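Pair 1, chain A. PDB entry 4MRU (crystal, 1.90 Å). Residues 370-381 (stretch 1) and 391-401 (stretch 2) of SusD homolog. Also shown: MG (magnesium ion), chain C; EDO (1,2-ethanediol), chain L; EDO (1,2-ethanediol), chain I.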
# COMPACT_ATOMS: atom_id res chain seq x y z
N ASP A 370 3.62 -25.95 -8.61
CA ASP A 370 3.66 -25.88 -10.09
C ASP A 370 3.72 -24.43 -10.63
O ASP A 370 4.41 -24.16 -11.58
CB ASP A 370 2.45 -26.59 -10.71
CG ASP A 370 2.58 -28.10 -10.69
OD1 ASP A 370 3.72 -28.60 -10.55
OD2 ASP A 370 1.54 -28.78 -10.81
N TYR A 371 2.95 -23.53 -10.03
CA TYR A 371 2.93 -22.11 -10.40
C TYR A 371 4.34 -21.49 -10.33
O TYR A 371 4.77 -20.76 -11.19
CB TYR A 371 1.95 -21.36 -9.48
CG TYR A 371 1.86 -19.85 -9.65
CD1 TYR A 371 0.96 -19.30 -10.56
CD2 TYR A 371 2.62 -18.99 -8.89
CE1 TYR A 371 0.83 -17.95 -10.74
CE2 TYR A 371 2.48 -17.59 -9.03
CZ TYR A 371 1.58 -17.08 -9.94
OH TYR A 371 1.45 -15.71 -10.08
N LEU A 372 5.08 -21.90 -9.33
CA LEU A 372 6.45 -21.40 -9.12
C LEU A 372 7.43 -21.80 -10.23
O LEU A 372 8.49 -21.21 -10.33
CB LEU A 372 6.98 -21.89 -7.76
CG LEU A 372 6.54 -21.08 -6.54
CD1 LEU A 372 6.96 -21.82 -5.29
CD2 LEU A 372 7.14 -19.71 -6.60
N ASN A 373 7.08 -22.77 -11.06
CA ASN A 373 7.89 -23.09 -12.21
C ASN A 373 7.35 -22.56 -13.51
O ASN A 373 7.80 -22.97 -14.59
CB ASN A 373 8.03 -24.60 -12.30
CG ASN A 373 8.88 -25.14 -11.17
OD1 ASN A 373 9.91 -24.60 -10.84
ND2 ASN A 373 8.40 -26.21 -10.55
N SER A 374 6.37 -21.67 -13.44
CA SER A 374 5.73 -21.16 -14.64
C SER A 374 6.69 -20.28 -15.42
O SER A 374 7.42 -19.45 -14.84
CB SER A 374 4.46 -20.36 -14.29
OG SER A 374 3.95 -19.70 -15.43
N ILE A 375 6.65 -20.43 -16.75
CA ILE A 375 7.41 -19.55 -17.66
C ILE A 375 6.47 -18.79 -18.58
O ILE A 375 6.89 -18.27 -19.58
CB ILE A 375 8.46 -20.35 -18.44
CG1 ILE A 375 7.83 -21.50 -19.25
CG2 ILE A 375 9.50 -20.87 -17.46
CD1 ILE A 375 8.82 -22.10 -20.24
N ALA A 376 5.19 -18.72 -18.19
CA ALA A 376 4.21 -17.93 -18.96
C ALA A 376 4.42 -16.44 -18.74
O ALA A 376 4.76 -16.02 -17.65
CB ALA A 376 2.79 -18.30 -18.54
N SER A 377 4.19 -15.66 -19.78
CA SER A 377 4.32 -14.22 -19.72
C SER A 377 3.00 -13.57 -19.33
O SER A 377 1.94 -14.12 -19.63
CB SER A 377 4.75 -13.65 -21.07
OG SER A 377 6.16 -13.78 -21.19
N PRO A 378 3.06 -12.37 -18.76
CA PRO A 378 1.84 -11.58 -18.59
C PRO A 378 1.15 -11.39 -19.95
O PRO A 378 1.81 -11.34 -20.97
CB PRO A 378 2.35 -10.27 -18.01
CG PRO A 378 3.61 -10.67 -17.29
CD PRO A 378 4.24 -11.68 -18.19
N SER A 379 -0.17 -11.39 -19.97
CA SER A 379 -0.87 -11.35 -21.24
C SER A 379 -0.89 -9.93 -21.82
O SER A 379 -0.79 -8.93 -21.10
CB SER A 379 -2.29 -11.85 -21.07
OG SER A 379 -2.28 -13.25 -20.95
N GLY A 380 -1.09 -9.87 -23.13
CA GLY A 380 -1.53 -8.63 -23.76
C GLY A 380 -2.91 -8.24 -23.22
O GLY A 380 -3.66 -9.07 -22.73
N TYR A 381 -3.26 -6.96 -23.29
CA TYR A 381 -4.57 -6.51 -22.82
C TYR A 381 -5.62 -6.48 -23.92
O TYR A 381 -5.53 -5.68 -24.85
CB TYR A 381 -4.50 -5.13 -22.18
CG TYR A 381 -5.88 -4.66 -21.77
CD1 TYR A 381 -6.68 -5.41 -20.93
CD2 TYR A 381 -6.36 -3.44 -22.19
CE1 TYR A 381 -7.95 -4.99 -20.57
CE2 TYR A 381 -7.63 -3.02 -21.86
CZ TYR A 381 -8.42 -3.78 -21.05
OH TYR A 381 -9.67 -3.29 -20.70
N GLY A 391 -0.67 -3.83 -25.87
CA GLY A 391 0.30 -4.88 -25.63
C GLY A 391 0.53 -5.18 -24.17
O GLY A 391 0.09 -4.46 -23.28
N SER A 392 1.20 -6.29 -23.91
CA SER A 392 1.49 -6.72 -22.60
C SER A 392 2.33 -5.69 -21.83
O SER A 392 3.23 -5.10 -22.38
CB SER A 392 2.29 -8.04 -22.69
OG SER A 392 2.65 -8.41 -21.39
N PRO A 393 2.13 -5.56 -20.52
CA PRO A 393 2.92 -4.63 -19.72
C PRO A 393 4.35 -5.11 -19.41
O PRO A 393 5.20 -4.27 -19.09
CB PRO A 393 2.14 -4.54 -18.41
CG PRO A 393 1.39 -5.82 -18.32
CD PRO A 393 1.05 -6.18 -19.73
N ALA A 394 4.60 -6.43 -19.48
CA ALA A 394 5.89 -6.99 -19.06
C ALA A 394 6.08 -8.37 -19.61
O ALA A 394 5.11 -9.02 -20.04
CB ALA A 394 5.97 -7.03 -17.53
N ASN A 395 7.31 -8.88 -19.55
CA ASN A 395 7.53 -10.27 -19.92
C ASN A 395 8.02 -11.12 -18.75
O ASN A 395 8.25 -12.29 -18.91
CB ASN A 395 8.47 -10.35 -21.12
CG ASN A 395 9.90 -10.01 -20.77
OD1 ASN A 395 10.23 -9.56 -19.67
ND2 ASN A 395 10.77 -10.25 -21.72
N ILE A 396 8.08 -10.53 -17.56
CA ILE A 396 8.53 -11.22 -16.35
C ILE A 396 7.71 -12.49 -16.05
O ILE A 396 6.50 -12.49 -16.03
CB ILE A 396 8.52 -10.30 -15.09
CG1 ILE A 396 9.26 -10.94 -13.89
CG2 ILE A 396 7.11 -9.89 -14.69
CD1 ILE A 396 10.74 -11.16 -14.11
N THR A 397 8.43 -13.58 -15.81
CA THR A 397 7.79 -14.85 -15.46
C THR A 397 7.91 -15.12 -14.00
O THR A 397 8.68 -14.47 -13.27
CB THR A 397 8.46 -16.00 -16.22
OG1 THR A 397 9.81 -16.08 -15.81
CG2 THR A 397 8.41 -15.79 -17.75
N VAL A 398 7.17 -16.12 -13.55
CA VAL A 398 7.21 -16.50 -12.13
C VAL A 398 8.48 -17.27 -11.74
O VAL A 398 9.06 -17.02 -10.68
CB VAL A 398 6.02 -17.38 -11.73
CG1 VAL A 398 6.10 -17.75 -10.25
CG2 VAL A 398 4.70 -16.67 -12.03
N LYS A 399 8.92 -18.15 -12.62
CA LYS A 399 10.04 -19.03 -12.28
C LYS A 399 11.34 -18.25 -11.96
O LYS A 399 11.81 -17.43 -12.75
CB LYS A 399 10.27 -20.06 -13.40
CG LYS A 399 11.32 -21.14 -13.10
CD LYS A 399 11.43 -22.14 -14.24
CE LYS A 399 12.37 -23.31 -13.94
NZ LYS A 399 13.76 -22.81 -13.75
N TRP A 400 11.93 -18.58 -10.82
CA TRP A 400 13.19 -17.95 -10.36
C TRP A 400 14.33 -18.09 -11.37
O TRP A 400 14.51 -19.14 -12.00
CB TRP A 400 13.59 -18.52 -8.99
CG TRP A 400 14.79 -17.85 -8.37
CD1 TRP A 400 16.09 -18.28 -8.40
CD2 TRP A 400 14.79 -16.61 -7.66
NE1 TRP A 400 16.89 -17.38 -7.75
CE2 TRP A 400 16.11 -16.36 -7.27
CE3 TRP A 400 13.80 -15.68 -7.33
CZ2 TRP A 400 16.47 -15.22 -6.54
CZ3 TRP A 400 14.15 -14.57 -6.55
CH2 TRP A 400 15.46 -14.35 -6.18
N ASN A 401 15.09 -17.01 -11.56
CA ASN A 401 16.22 -17.02 -12.46
C ASN A 401 17.42 -17.43 -11.62
O ASN A 401 17.83 -16.70 -10.75
CB ASN A 401 16.45 -15.66 -13.11
CG ASN A 401 17.58 -15.68 -14.13
OD1 ASN A 401 18.59 -16.36 -13.94
ND2 ASN A 401 17.46 -14.87 -15.15
MG MG C . 11.55 -24.76 -9.45
C1 EDO L . 14.43 -20.27 -16.51
O1 EDO L . 14.61 -20.26 -15.07
C2 EDO L . 14.82 -21.58 -17.18
O2 EDO L . 14.16 -22.73 -16.60
C1 EDO I . -5.58 -10.62 -20.22
O1 EDO I . -6.45 -11.74 -20.46
C2 EDO I . -6.30 -9.29 -20.45
O2 EDO I . -6.85 -9.11 -21.79
O HOH W 1 10.66 -20.58 -8.83
O HOH W 2 10.94 -26.75 -9.04
O HOH W 3 5.26 -17.27 -15.40
O HOH W 4 12.80 -25.34 -11.12
O HOH W 5 12.08 -22.76 -9.70
O HOH W 6 13.16 -25.00 -8.06
O HOH W 7 10.29 -24.10 -7.90

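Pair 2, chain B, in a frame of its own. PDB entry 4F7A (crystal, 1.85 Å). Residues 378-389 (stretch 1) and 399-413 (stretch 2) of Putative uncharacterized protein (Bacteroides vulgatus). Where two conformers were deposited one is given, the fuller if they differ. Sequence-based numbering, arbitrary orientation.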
# COMPACT_ATOMS: atom_id res chain seq x y z
N LEU B 378 -24.01 8.58 -11.27
CA LEU B 378 -24.01 8.45 -12.73
C LEU B 378 -22.83 7.56 -13.16
O LEU B 378 -22.99 6.66 -13.97
CB LEU B 378 -23.90 9.83 -13.38
CG LEU B 378 -24.19 9.84 -14.89
CD1 LEU B 378 -25.52 9.16 -15.21
CD2 LEU B 378 -24.17 11.25 -15.42
N TYR B 379 -21.67 7.76 -12.55
CA TYR B 379 -20.50 6.93 -12.84
C TYR B 379 -20.77 5.46 -12.57
O TYR B 379 -20.34 4.59 -13.35
CB TYR B 379 -19.34 7.42 -11.99
CG TYR B 379 -18.04 6.66 -12.06
CD1 TYR B 379 -17.06 7.02 -12.97
CD2 TYR B 379 -17.75 5.67 -11.14
CE1 TYR B 379 -15.85 6.37 -13.02
CE2 TYR B 379 -16.51 5.02 -11.17
CZ TYR B 379 -15.57 5.36 -12.11
OH TYR B 379 -14.33 4.72 -12.15
N LEU B 380 -21.49 5.18 -11.49
CA LEU B 380 -21.82 3.80 -11.10
C LEU B 380 -22.82 3.11 -12.05
O LEU B 380 -23.00 1.90 -11.95
CB LEU B 380 -22.35 3.78 -9.65
CG LEU B 380 -21.24 3.95 -8.62
CD1 LEU B 380 -21.89 4.20 -7.22
CD2 LEU B 380 -20.29 2.72 -8.64
N THR B 381 -23.43 3.86 -12.96
CA THR B 381 -24.26 3.28 -14.02
C THR B 381 -23.54 3.20 -15.35
O THR B 381 -24.11 2.73 -16.33
CB THR B 381 -25.54 4.15 -14.29
OG1 THR B 381 -25.16 5.39 -14.92
CG2 THR B 381 -26.27 4.43 -13.05
N SER B 382 -22.30 3.66 -15.42
CA SER B 382 -21.70 3.89 -16.72
C SER B 382 -21.12 2.62 -17.36
O SER B 382 -20.84 1.64 -16.70
CB SER B 382 -20.67 5.02 -16.65
OG SER B 382 -19.56 4.62 -15.89
N LYS B 383 -20.93 2.68 -18.67
CA LYS B 383 -20.50 1.53 -19.45
C LYS B 383 -19.11 1.78 -20.08
O LYS B 383 -18.71 1.10 -21.02
CB LYS B 383 -21.54 1.25 -20.55
N GLY B 384 -18.36 2.73 -19.54
CA GLY B 384 -17.02 3.03 -20.06
C GLY B 384 -16.06 1.84 -19.90
O GLY B 384 -16.15 1.09 -18.93
N LYS B 385 -15.18 1.68 -20.88
CA LYS B 385 -14.17 0.65 -20.88
C LYS B 385 -12.79 1.29 -20.98
O LYS B 385 -12.57 2.24 -21.75
CB LYS B 385 -14.37 -0.32 -22.05
CG LYS B 385 -15.65 -1.19 -21.90
CD LYS B 385 -15.73 -2.25 -22.99
CE LYS B 385 -16.93 -3.17 -22.81
NZ LYS B 385 -16.69 -4.18 -21.75
N PRO B 386 -11.84 0.78 -20.20
CA PRO B 386 -10.48 1.34 -20.28
C PRO B 386 -9.93 1.39 -21.72
O PRO B 386 -10.22 0.52 -22.54
CB PRO B 386 -9.67 0.40 -19.42
CG PRO B 386 -10.69 -0.05 -18.38
CD PRO B 386 -11.93 -0.26 -19.15
N THR B 387 -9.14 2.42 -22.00
CA THR B 387 -8.64 2.69 -23.32
C THR B 387 -7.28 2.06 -23.57
O THR B 387 -6.54 1.72 -22.64
CB THR B 387 -8.59 4.23 -23.56
OG1 THR B 387 -7.88 4.85 -22.49
CG2 THR B 387 -10.01 4.82 -23.65
N ASP B 388 -6.96 1.89 -24.85
CA ASP B 388 -5.72 1.30 -25.28
C ASP B 388 -4.57 2.26 -25.02
O ASP B 388 -4.75 3.49 -24.93
CB ASP B 388 -5.78 1.00 -26.78
CG ASP B 388 -6.83 -0.03 -27.13
OD1 ASP B 388 -7.18 -0.89 -26.26
OD2 ASP B 388 -7.29 -0.01 -28.28
N TYR B 389 -3.38 1.70 -24.87
CA TYR B 389 -2.16 2.50 -24.77
C TYR B 389 -1.61 2.66 -26.19
O TYR B 389 -1.44 1.67 -26.92
CB TYR B 389 -1.11 1.87 -23.86
CG TYR B 389 0.15 2.67 -23.95
CD1 TYR B 389 0.24 3.92 -23.35
CD2 TYR B 389 1.20 2.25 -24.76
CE1 TYR B 389 1.36 4.69 -23.50
CE2 TYR B 389 2.33 3.03 -24.93
CZ TYR B 389 2.41 4.24 -24.29
OH TYR B 389 3.51 5.03 -24.45
N ASP B 399 2.52 0.07 -28.80
CA ASP B 399 1.14 0.18 -28.43
C ASP B 399 0.73 -1.07 -27.63
O ASP B 399 1.31 -2.14 -27.78
CB ASP B 399 0.24 0.26 -29.69
CG ASP B 399 0.55 1.48 -30.56
OD1 ASP B 399 1.23 2.42 -30.10
OD2 ASP B 399 0.09 1.49 -31.73
N MSE B 400 -0.29 -0.92 -26.79
CA MSE B 400 -0.80 -2.09 -26.04
C MSE B 400 -2.33 -2.00 -25.95
O MSE B 400 -2.90 -0.98 -25.50
CB MSE B 400 -0.19 -2.15 -24.62
CG MSE B 400 1.32 -2.19 -24.57
SE MSE B 400 2.00 -2.28 -22.75
CE MSE B 400 1.40 -0.52 -22.11
N LYS B 401 -2.98 -3.09 -26.33
CA LYS B 401 -4.41 -3.21 -26.21
C LYS B 401 -4.80 -3.26 -24.72
O LYS B 401 -4.16 -3.95 -23.91
CB LYS B 401 -4.88 -4.50 -26.91
CG LYS B 401 -6.37 -4.62 -27.05
CD LYS B 401 -6.86 -3.74 -28.20
CE LYS B 401 -8.37 -3.77 -28.36
NZ LYS B 401 -9.06 -3.03 -27.25
N ALA B 402 -5.86 -2.53 -24.36
CA ALA B 402 -6.32 -2.51 -22.95
C ALA B 402 -6.61 -3.91 -22.48
O ALA B 402 -7.37 -4.67 -23.12
CB ALA B 402 -7.57 -1.63 -22.76
N LEU B 403 -6.01 -4.28 -21.37
CA LEU B 403 -6.28 -5.58 -20.78
C LEU B 403 -7.57 -5.61 -19.95
O LEU B 403 -8.18 -6.65 -19.78
CB LEU B 403 -5.13 -6.02 -19.90
CG LEU B 403 -3.75 -6.17 -20.54
CD1 LEU B 403 -2.82 -6.77 -19.48
CD2 LEU B 403 -3.80 -7.04 -21.81
N ILE B 404 -7.95 -4.45 -19.41
CA ILE B 404 -9.14 -4.34 -18.55
C ILE B 404 -10.34 -4.01 -19.43
O ILE B 404 -10.32 -3.02 -20.15
CB ILE B 404 -8.96 -3.27 -17.47
CG1 ILE B 404 -7.67 -3.53 -16.65
CG2 ILE B 404 -10.18 -3.26 -16.57
CD1 ILE B 404 -7.10 -2.31 -15.82
N THR B 405 -11.36 -4.87 -19.38
CA THR B 405 -12.58 -4.66 -20.14
C THR B 405 -13.82 -4.42 -19.25
O THR B 405 -14.89 -4.09 -19.76
CB THR B 405 -12.84 -5.85 -21.07
OG1 THR B 405 -12.96 -7.04 -20.29
CG2 THR B 405 -11.69 -5.97 -22.10
N THR B 406 -13.69 -4.55 -17.94
CA THR B 406 -14.85 -4.41 -17.06
C THR B 406 -15.20 -2.93 -16.87
O THR B 406 -14.33 -2.09 -16.84
CB THR B 406 -14.65 -5.16 -15.72
OG1 THR B 406 -15.92 -5.34 -15.11
CG2 THR B 406 -13.68 -4.43 -14.79
N THR B 407 -16.49 -2.64 -16.73
CA THR B 407 -17.01 -1.27 -16.57
C THR B 407 -17.11 -0.91 -15.09
O THR B 407 -16.94 -1.79 -14.22
CB THR B 407 -18.41 -1.16 -17.17
OG1 THR B 407 -19.30 -2.00 -16.42
CG2 THR B 407 -18.44 -1.60 -18.67
N PRO B 408 -17.43 0.36 -14.78
CA PRO B 408 -17.68 0.65 -13.37
C PRO B 408 -19.01 0.14 -12.83
O PRO B 408 -19.21 0.15 -11.63
CB PRO B 408 -17.66 2.18 -13.35
CG PRO B 408 -16.85 2.57 -14.60
CD PRO B 408 -17.41 1.60 -15.58
N ASN B 409 -19.91 -0.26 -13.71
CA ASN B 409 -21.24 -0.69 -13.28
C ASN B 409 -21.22 -2.12 -12.70
O ASN B 409 -20.88 -3.10 -13.39
CB ASN B 409 -22.21 -0.58 -14.43
CG ASN B 409 -23.64 -0.78 -14.01
OD1 ASN B 409 -23.93 -1.25 -12.90
ND2 ASN B 409 -24.56 -0.42 -14.90
N PHE B 410 -21.53 -2.22 -11.43
CA PHE B 410 -21.40 -3.51 -10.73
C PHE B 410 -22.31 -4.58 -11.33
O PHE B 410 -21.95 -5.77 -11.36
CB PHE B 410 -21.68 -3.33 -9.23
CG PHE B 410 -21.19 -4.48 -8.37
CD1 PHE B 410 -19.83 -4.66 -8.16
CD2 PHE B 410 -22.08 -5.39 -7.81
CE1 PHE B 410 -19.36 -5.73 -7.37
CE2 PHE B 410 -21.60 -6.44 -7.00
CZ PHE B 410 -20.24 -6.59 -6.79
N ASP B 411 -23.49 -4.15 -11.80
CA ASP B 411 -24.46 -5.05 -12.41
C ASP B 411 -24.01 -5.66 -13.74
O ASP B 411 -24.57 -6.67 -14.15
CB ASP B 411 -25.82 -4.36 -12.65
CG ASP B 411 -26.53 -3.97 -11.37
OD1 ASP B 411 -26.12 -4.39 -10.27
OD2 ASP B 411 -27.52 -3.22 -11.49
N ASP B 412 -23.04 -5.03 -14.41
CA ASP B 412 -22.46 -5.54 -15.64
C ASP B 412 -21.36 -6.54 -15.36
O ASP B 412 -20.31 -6.44 -16.01
CB ASP B 412 -21.70 -4.44 -16.39
CG ASP B 412 -22.56 -3.33 -16.87
OD1 ASP B 412 -23.79 -3.41 -16.79
OD2 ASP B 412 -21.94 -2.35 -17.34
N ALA B 413 -21.49 -7.36 -14.32
CA ALA B 413 -20.56 -8.49 -14.13
C ALA B 413 -21.23 -9.77 -14.63
O ALA B 413 -22.40 -10.00 -14.31
CB ALA B 413 -20.21 -8.62 -12.69
O HOH W 8 -22.61 0.04 -9.88
O HOH W 9 -11.29 -1.92 -22.43

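The sharpest difference between these two contacts lies at a single matched position, Val A398 in pair 1 and Pro B408 in pair 2. Valine keeps its backbone N-H, and in pair 1 Val A398 N donates to water 3 at 2.9 Å. The same water donates to Ala A376 O at 2.6 Å and lies 2.8 Å from Ser A374 OG in a hydrogen bond, so it ties the two stretches together. Proline has no N-H to offer. In pair 2 the ring carbon Pro B408 CD lies 3.6 Å from Gly B384 O and also 3.6 Å from Ser B382 O, and these two carbonyl oxygens are buried without a polar partner in the model.

The backbones nevertheless agree closely: fourteen central residues superpose with an RMSD of 0.6 Å. In each pair two largely irregular segments run side by side, and the same residue type recurs at Tyr A371 and Tyr B379, Leu A372 and Leu B380, Pro A378 and Pro B386, and Thr A397 and Thr B407. The tyrosine shows how different side chains can fill one space. Val A398 CG2 sits 4.1 Å from the centroid of the Tyr A371 ring, over its face; Pro B408 CB sits over the face of the Tyr B379 ring, also 4.1 Å from its centroid. A branched methyl and a ring methylene thus make equivalent CH-pi contacts.

Next to this site, a backbone motif survives the change of sequence. Leu A372 O receives a CA-H...O contact from Lys A399 CA at 3.3 Å, as Leu B380 O does from Asn B409 CA at 3.4 Å. Water completes the pattern: water 1 donates to Leu A372 O (2.7 Å) and accepts from Trp A400 N (3.1 Å), while water 8 does the same between Leu B380 O (2.8 Å) and Phe B410 N (2.9 Å). The direct bond from Lys A399 N to Ser A374 O, 3.0 Å, has no equivalent in pair 2, where Asn B409 N turns instead to Thr B407 OG1 at 3.3 Å within its own stretch.

The matched prolines point toward the opposite stretch. Pro A378 CG lies 4.3 Å from Ala A394 CB and 4.4 Å from Ile A396 CG2; in pair 2 the larger Ile B404 brings its CG2 to 3.7 Å from Pro B386 CG. Beside the proline, Ser A377 OG makes only a weak hydrogen bond to Asn A395 O, 3.4 Å, whereas the longer Lys B385 extends its NZ to 2.7 Å from Thr B405 O.

Farther along, Gly A380 matches Asp B388. The glycine supplies no side chain, but Asp B388 OD1 accepts from Ala B402 N at 2.8 Å and forms a salt bridge with Lys B401 NZ at 3.0 Å. The general principle is that a conserved path fixes where contacts can form, while local chemistry decides which are made.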